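Local coordinates for protein glyoxylate reductase (Paecilomyces sp. J18, PDB 3WNV) that probably reduces glyoxylate to glycolate with a nicotinamide cofactor, as a fungal member of the D-isomer specific 2-hydroxyacid dehydrogenase family, at residues G154-I159 with Q207-S212; G158-G163 with L213-N218. All coordinates share one frame; numbering follows the deposited sequence.

In the fold
Interactions 1 and 2 follow one pair of parallel neighbours, strands 156-160 and 210-213, from where they enter the seven-stranded sheet of the cofactor-binding domain to where they leave it. Interaction 1 is mostly buried and runs on backbone hydrogen bonds, with an aspartate and a water added at its more open start. Interaction 2 is partly buried: after a last bridge the chains become loops, and a side-chain amide and three leucines take over. The two share Gly158 and Ile159, and a probable hydrogen bond from Leu160 N to Ser212 O (2.8 Å) carries the ladder from one into the other. Their centres lie about 14 Å apart.

Interaction 1 (G154-I159 with Q207-S212)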
loop_
_atom_site.group_PDB
_atom_site.type_symbol
_atom_site.label_atom_id
_atom_site.label_comp_id
_atom_site.label_asym_id
_atom_site.label_seq_id
_atom_site.Cartn_x
_atom_site.Cartn_y
_atom_site.Cartn_z
ATOM N N GLY A 154 10.938 24.198 8.221
ATOM C CA GLY A 154 12.263 24.015 8.787
ATOM C C GLY A 154 12.543 22.652 9.396
ATOM O O GLY A 154 13.654 22.421 9.877
ATOM N N LYS A 155 11.558 21.757 9.400
ATOM C CA LYS A 155 11.742 20.463 10.030
ATOM C C LYS A 155 12.172 19.404 9.025
ATOM O O LYS A 155 11.934 19.533 7.836
ATOM C CB LYS A 155 10.456 20.015 10.714
ATOM C CG LYS A 155 10.084 20.911 11.918
ATOM C CD LYS A 155 8.993 20.276 12.754
ATOM C CE LYS A 155 8.991 20.907 14.138
ATOM N NZ LYS A 155 8.895 22.391 14.024
ATOM N N THR A 156 12.748 18.317 9.525
ATOM C CA THR A 156 13.196 17.208 8.658
ATOM C C THR A 156 12.160 16.082 8.477
ATOM O O THR A 156 11.666 15.476 9.465
ATOM C CB THR A 156 14.539 16.640 9.192
ATOM O OG1 THR A 156 15.494 17.691 9.159
ATOM C CG2 THR A 156 15.059 15.513 8.317
ATOM N N LEU A 157 11.759 15.871 7.219
ATOM C CA LEU A 157 11.006 14.689 6.830
ATOM C C LEU A 157 11.980 13.563 6.479
ATOM O O LEU A 157 12.827 13.698 5.577
ATOM C CB LEU A 157 10.084 14.979 5.622
ATOM C CG LEU A 157 9.363 13.704 5.141
ATOM C CD1 LEU A 157 8.436 13.181 6.261
ATOM C CD2 LEU A 157 8.511 13.974 3.890
ATOM N N GLY A 158 11.882 12.458 7.212
ATOM C CA GLY A 158 12.667 11.264 6.899
ATOM C C GLY A 158 11.787 10.208 6.242
ATOM O O GLY A 158 10.652 9.947 6.669
ATOM N N ILE A 159 12.287 9.630 5.160
ATOM C CA ILE A 159 11.514 8.665 4.366
ATOM C C ILE A 159 12.310 7.346 4.326
ATOM O O ILE A 159 13.421 7.267 3.785
ATOM C CB ILE A 159 11.233 9.191 2.924
ATOM C CG1 ILE A 159 10.399 10.478 2.953
ATOM C CG2 ILE A 159 10.555 8.108 2.032
ATOM C CD1 ILE A 159 10.201 11.121 1.570
ATOM N N GLN A 207 17.600 11.642 12.975
ATOM C CA GLN A 207 17.431 12.997 12.461
ATOM C C GLN A 207 16.034 13.413 12.018
ATOM O O GLN A 207 15.785 14.625 11.831
ATOM C CB GLN A 207 18.404 13.223 11.296
ATOM C CG GLN A 207 19.855 12.986 11.654
ATOM C CD GLN A 207 20.759 13.134 10.459
ATOM O OE1 GLN A 207 20.401 13.793 9.472
ATOM N NE2 GLN A 207 21.941 12.520 10.526
ATOM N N SER A 208 15.121 12.457 11.827
ATOM C CA SER A 208 13.788 12.788 11.368
ATOM C C SER A 208 12.915 13.475 12.434
ATOM O O SER A 208 12.730 12.938 13.554
ATOM C CB SER A 208 13.051 11.499 10.952
ATOM O OG SER A 208 13.808 10.817 10.004
ATOM N N ASP A 209 12.349 14.638 12.097
ATOM C CA ASP A 209 11.264 15.178 12.930
ATOM C C ASP A 209 9.928 14.489 12.664
ATOM O O ASP A 209 9.103 14.261 13.582
ATOM C CB ASP A 209 11.152 16.681 12.714
ATOM C CG ASP A 209 12.416 17.379 13.126
ATOM O OD1 ASP A 209 12.763 17.277 14.324
ATOM O OD2 ASP A 209 13.119 17.955 12.256
ATOM N N VAL A 210 9.707 14.187 11.393
ATOM C CA VAL A 210 8.572 13.397 10.937
ATOM C C VAL A 210 9.187 12.193 10.233
ATOM O O VAL A 210 10.041 12.347 9.330
ATOM C CB VAL A 210 7.666 14.184 9.944
ATOM C CG1 VAL A 210 6.608 13.257 9.316
ATOM C CG2 VAL A 210 6.947 15.342 10.668
ATOM N N PHE A 211 8.801 11.001 10.667
ATOM C CA PHE A 211 9.389 9.777 10.109
ATOM C C PHE A 211 8.341 9.023 9.319
ATOM O O PHE A 211 7.333 8.597 9.878
ATOM C CB PHE A 211 9.934 8.914 11.258
ATOM C CG PHE A 211 10.626 7.664 10.804
ATOM C CD1 PHE A 211 9.894 6.522 10.457
ATOM C CD2 PHE A 211 12.034 7.651 10.695
ATOM C CE1 PHE A 211 10.559 5.356 10.008
ATOM C CE2 PHE A 211 12.688 6.500 10.280
ATOM C CZ PHE A 211 11.942 5.350 9.932
ATOM N N SER A 212 8.587 8.769 8.042
ATOM C CA SER A 212 7.558 8.085 7.211
ATOM C C SER A 212 8.143 6.891 6.464
ATOM O O SER A 212 9.357 6.821 6.213
ATOM C CB SER A 212 6.934 9.054 6.209
ATOM O OG SER A 212 7.885 9.321 5.177
HETATM O O HOH W 1 17.090 16.739 11.870
#
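Thr156, Gly158, Val210 and Ser212 lace two parallel strands together in the Rossmann-type sheet, with Leu157 opposite Val210, Gly158 opposite Phe211 and Ile159 opposite Ser212. The backbone bonds alternate in the parallel manner: Val210 N gives to Thr156 O, Gly158 N to Val210 O at 2.8 Å, and Ser212 N to Gly158 O at 2.7 Å. Thr156 O also takes a weak, bent bond from Asp209 N.

Ahead of the first rung the side chain of Asp209 carries on the pairing. Its CG sits beside its own backbone N (chi1 -62°), which brings Asp209 OD2 to Thr156 N, where it accepts an almost straight bond of 2.8 Å through its anti lone pair. The other oxygen, OD1, forms a salt bridge with Lys234, so each carboxylate oxygen has a partner. An alanine here would probably leave Thr156 N without its acceptor and would take this counter-charge from Lys234. Close by, a water gives one hydrogen bond to Gln207 O and a longer one to Thr156 OG1.

Leu157, Val210 and Ile159 share one face, where Leu157 and Ile159 meet helix 164-175 and Val210 meets Met178. Leu157 CD1 and Val210 CG1 make an apolar pair at 3.6 Å; on the same face the hydroxyl oxygen Ser212 OG lies 3.6 Å from Ile159 CG1. On the face bearing Phe211, the ring packs on Leu204 and Leu205, while Ser208 OG, hydrogen-bonded to Leu204 O, comes within 3.3 Å of Gly158 CA, where a beta carbon would clash with it.

Interaction 2 (G158-G163 with L213-N218); sequences GILGMG and LNLALN
Leu160 O takes the shortest polar bond here, from Asn214 N at 2.8 Å, the donor tilted 24° from the carbonyl plane. The same oxygen lies 3.4 Å from Leu213 CA, a CA-H...O contact that accompanies the parallel bridge between Leu160 and Leu213. The side chain of Asn214 reaches the next carbonyl: its ND2 donates to Gly161 O at 3.2 Å. The acceptor lies nearly in the plane of the amide, which suits the bond and would help set how the amide is turned. With Asn214 CG beside its own backbone N (chi1 -46°), the amide reaches the oxygen end of the Gly161 carbonyl, and Asn214 ND2 also lies 3.4 Å from Ile159 CG2.

Gly161 opens what looks like the GxGxxG turn of a Rossmann fold, the bend that joins the first strand to the helix starting after Gly163 and that in relatives lies against the cofactor's phosphates. Its positive phi of 97° favours glycine, and a beta carbon would run into Asn214 O and Leu215 CD2. Next in the turn, Met162 N is hydrogen-bonded to Asn184 OD1.

Leucines flank these bonds. Leu160 and Leu213 meet at their beta carbons on one face of the sheet. Leu215 brings both methyls back to the first strand: Leu215 CD1 touches Leu160 CD2 at 3.8 Å, and Leu215 CD2 sits 4.0 Å from Gly161 CA.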
loop_
_atom_site.group_PDB
_atom_site.type_symbol
_atom_site.label_atom_id
_atom_site.label_comp_id
_atom_site.label_asym_id
_atom_site.label_seq_id
_atom_site.Cartn_x
_atom_site.Cartn_y
_atom_site.Cartn_z
ATOM N N GLY A 158 11.882 12.458 7.212
ATOM C CA GLY A 158 12.667 11.264 6.899
ATOM C C GLY A 158 11.787 10.208 6.242
ATOM O O GLY A 158 10.652 9.947 6.669
ATOM N N ILE A 159 12.287 9.630 5.160
ATOM C CA ILE A 159 11.514 8.665 4.366
ATOM C C ILE A 159 12.310 7.346 4.326
ATOM O O ILE A 159 13.421 7.267 3.785
ATOM C CB ILE A 159 11.233 9.191 2.924
ATOM C CG1 ILE A 159 10.399 10.478 2.953
ATOM C CG2 ILE A 159 10.555 8.108 2.032
ATOM C CD1 ILE A 159 10.201 11.121 1.570
ATOM N N LEU A 160 11.753 6.312 4.931
ATOM C CA LEU A 160 12.356 4.979 4.768
ATOM C C LEU A 160 11.707 4.282 3.573
ATOM O O LEU A 160 10.588 3.841 3.676
ATOM C CB LEU A 160 12.125 4.160 6.040
ATOM C CG LEU A 160 12.647 2.716 6.030
ATOM C CD1 LEU A 160 14.159 2.739 5.907
ATOM C CD2 LEU A 160 12.193 2.054 7.310
ATOM N N GLY A 161 12.432 4.170 2.453
ATOM C CA GLY A 161 11.893 3.590 1.242
ATOM C C GLY A 161 11.433 4.720 0.358
ATOM O O GLY A 161 10.260 5.042 0.285
ATOM N N MET A 162 12.406 5.355 -0.279
ATOM C CA MET A 162 12.170 6.428 -1.209
ATOM C C MET A 162 11.963 5.771 -2.572
ATOM O O MET A 162 12.864 5.142 -3.140
ATOM C CB MET A 162 13.389 7.361 -1.209
ATOM C CG MET A 162 13.447 8.341 -2.349
ATOM S SD MET A 162 12.167 9.583 -2.123
ATOM C CE MET A 162 12.903 10.569 -0.832
ATOM N N GLY A 163 10.737 5.863 -3.058
ATOM C CA GLY A 163 10.344 5.275 -4.318
ATOM C C GLY A 163 9.389 6.261 -4.936
ATOM O O GLY A 163 9.487 7.456 -4.649
ATOM N N LEU A 213 7.303 5.920 6.124
ATOM C CA LEU A 213 7.865 4.727 5.501
ATOM C C LEU A 213 7.078 4.256 4.291
ATOM O O LEU A 213 5.852 4.359 4.277
ATOM C CB LEU A 213 8.045 3.579 6.527
ATOM C CG LEU A 213 7.022 3.149 7.600
ATOM C CD1 LEU A 213 7.584 1.857 8.266
ATOM C CD2 LEU A 213 6.807 4.167 8.687
ATOM N N ASN A 214 7.800 3.811 3.263
ATOM C CA ASN A 214 7.190 3.189 2.085
ATOM C C ASN A 214 7.937 1.927 1.684
ATOM O O ASN A 214 8.709 1.926 0.729
ATOM C CB ASN A 214 7.174 4.157 0.900
ATOM C CG ASN A 214 6.705 5.551 1.279
ATOM O OD1 ASN A 214 5.489 5.831 1.466
ATOM N ND2 ASN A 214 7.660 6.451 1.391
ATOM N N LEU A 215 7.740 0.856 2.438
ATOM C CA LEU A 215 8.365 -0.418 2.128
ATOM C C LEU A 215 7.294 -1.410 1.775
ATOM O O LEU A 215 6.166 -1.355 2.297
ATOM C CB LEU A 215 9.124 -0.970 3.355
ATOM C CG LEU A 215 10.258 -0.110 3.836
ATOM C CD1 LEU A 215 10.855 -0.726 5.073
ATOM C CD2 LEU A 215 11.325 -0.043 2.718
ATOM N N ALA A 216 7.664 -2.346 0.911
ATOM C CA ALA A 216 6.888 -3.535 0.669
ATOM C C ALA A 216 6.941 -4.357 1.939
ATOM O O ALA A 216 7.970 -4.415 2.623
ATOM C CB ALA A 216 7.485 -4.300 -0.475
ATOM N N LEU A 217 5.828 -4.981 2.271
ATOM C CA LEU A 217 5.782 -5.854 3.423
ATOM C C LEU A 217 6.286 -7.236 3.070
ATOM O O LEU A 217 5.819 -7.855 2.105
ATOM C CB LEU A 217 4.331 -5.969 3.894
ATOM C CG LEU A 217 4.123 -6.791 5.142
ATOM C CD1 LEU A 217 4.970 -6.189 6.363
ATOM C CD2 LEU A 217 2.621 -6.962 5.525
ATOM N N ASN A 218 7.240 -7.726 3.859
ATOM C CA ASN A 218 7.688 -9.117 3.761
ATOM C C ASN A 218 8.148 -9.641 5.132
ATOM O O ASN A 218 8.089 -8.926 6.128
ATOM C CB ASN A 218 8.762 -9.293 2.639
ATOM C CG ASN A 218 10.070 -8.558 2.921
ATOM O OD1 ASN A 218 10.580 -8.564 4.048
ATOM N ND2 ASN A 218 10.642 -7.949 1.891
#